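Local coordinates for freshwater cyanophage protein (Microcystis phage Mic1, PDB 6L2W) that is of unknown function but adopts a novel fold and is probably a structural protein of this freshwater cyanophage, at residues B[51-54]-B[55-59]. Sequence-based numbering, arbitrary orientation.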
# COMPACT_ATOMS: atom_id res chain seq x y z
N ASN B 51 -9.05 15.15 -16.41
CA ASN B 51 -8.63 15.29 -15.00
C ASN B 51 -7.27 14.60 -14.75
O ASN B 51 -6.70 14.79 -13.70
CB ASN B 51 -9.70 14.79 -14.03
CG ASN B 51 -9.84 13.28 -14.00
OD1 ASN B 51 -9.09 12.58 -14.68
ND2 ASN B 51 -10.79 12.77 -13.24
N LEU B 52 -6.76 13.82 -15.70
CA LEU B 52 -5.51 13.05 -15.53
C LEU B 52 -4.39 14.00 -15.10
O LEU B 52 -3.71 13.80 -14.07
CB LEU B 52 -5.16 12.37 -16.86
CG LEU B 52 -3.91 11.48 -16.90
CD1 LEU B 52 -2.62 12.30 -16.87
CD2 LEU B 52 -3.92 10.45 -15.79
N GLU B 53 -4.22 15.02 -15.91
CA GLU B 53 -3.25 16.06 -15.67
C GLU B 53 -3.40 16.60 -14.24
O GLU B 53 -2.42 16.74 -13.52
CB GLU B 53 -3.47 17.18 -16.69
CG GLU B 53 -2.23 18.02 -16.95
CD GLU B 53 -2.09 18.47 -18.40
OE1 GLU B 53 -1.72 17.62 -19.25
OE2 GLU B 53 -2.35 19.66 -18.67
N ASN B 54 -4.62 16.89 -13.82
CA ASN B 54 -4.83 17.55 -12.54
C ASN B 54 -4.47 16.60 -11.39
O ASN B 54 -3.96 17.01 -10.38
CB ASN B 54 -6.27 18.06 -12.38
CG ASN B 54 -6.61 19.18 -13.35
OD1 ASN B 54 -7.71 19.20 -13.92
ND2 ASN B 54 -5.68 20.10 -13.56
N VAL B 55 -4.80 15.33 -11.55
CA VAL B 55 -4.48 14.32 -10.56
C VAL B 55 -2.95 14.21 -10.46
O VAL B 55 -2.40 14.19 -9.36
CB VAL B 55 -5.17 12.99 -10.90
CG1 VAL B 55 -4.44 11.80 -10.33
CG2 VAL B 55 -6.64 12.99 -10.47
N CYS B 56 -2.26 14.17 -11.60
CA CYS B 56 -0.81 13.98 -11.55
C CYS B 56 -0.12 15.18 -10.91
O CYS B 56 0.92 15.03 -10.25
CB CYS B 56 -0.22 13.76 -12.93
SG CYS B 56 -0.60 12.12 -13.58
N GLU B 57 -0.70 16.34 -11.11
CA GLU B 57 -0.11 17.60 -10.63
C GLU B 57 -0.23 17.65 -9.10
O GLU B 57 0.68 18.10 -8.38
CB GLU B 57 -0.80 18.79 -11.30
CG GLU B 57 -0.34 19.03 -12.73
CD GLU B 57 -0.83 20.32 -13.40
OE1 GLU B 57 -2.06 20.43 -13.67
OE2 GLU B 57 0.02 21.20 -13.66
N TYR B 58 -1.37 17.20 -8.60
CA TYR B 58 -1.57 17.28 -7.18
C TYR B 58 -0.67 16.23 -6.50
O TYR B 58 -0.06 16.52 -5.47
CB TYR B 58 -3.06 17.16 -6.86
CG TYR B 58 -3.33 17.26 -5.39
CD1 TYR B 58 -3.20 18.46 -4.71
CD2 TYR B 58 -3.64 16.13 -4.65
CE1 TYR B 58 -3.41 18.55 -3.34
CE2 TYR B 58 -3.86 16.20 -3.28
CZ TYR B 58 -3.74 17.41 -2.62
OH TYR B 58 -3.97 17.45 -1.27
N CYS B 59 -0.56 15.04 -7.09
CA CYS B 59 0.29 13.98 -6.54
C CYS B 59 1.76 14.42 -6.50
O CYS B 59 2.47 14.15 -5.52
CB CYS B 59 0.14 12.68 -7.34
SG CYS B 59 -1.45 11.86 -7.07
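Leu52 CD1 meets Cys56 SG on one face of an amphipathic alpha-helix, residues 51-61, which lies between the antiparallel sheet and helix 96-115. Four successive i to i+4 backbone bonds, the last from Tyr58 N to Asn54 O, hold these two turns: Val55 N to Asn51 O and Cys56 N to Leu52 O are both nearly straight, whereas the bond from Glu57 N to Glu53 O bends to 143°.

The close-packed part faces inward. Leu52, whose chi1 of -178° turns CG away from its own N, brings CD1 to 3.9 Å from Cys56 SG, an apolar contact one turn along the helix; Ile102 and Leu109 of helix 96-115 touch Leu52 and Cys56 respectively. Val55, buried, instead meets Val4 and Leu45 of the sheet, while its CG2 lies 3.7 Å from Asn51 O. The amide of Asn51 is held by Thr48 N and Glu46 O, tying the first turn to the preceding chain.

The outward side is looser. Glu53 and Glu57 run alongside each other with carboxylate planes 84° apart, and Glu53 OE2 stays 5.1 Å from Glu57 OE1, a spacing that probably limits their repulsion; Lys105 offers Glu53 a long, weak ion pair. Exposed Asn54 slants across Glu57, its amide plane nearly parallel to the carboxylate, and Asn54 ND2 approaches Glu57 OE1 to 3.6 Å.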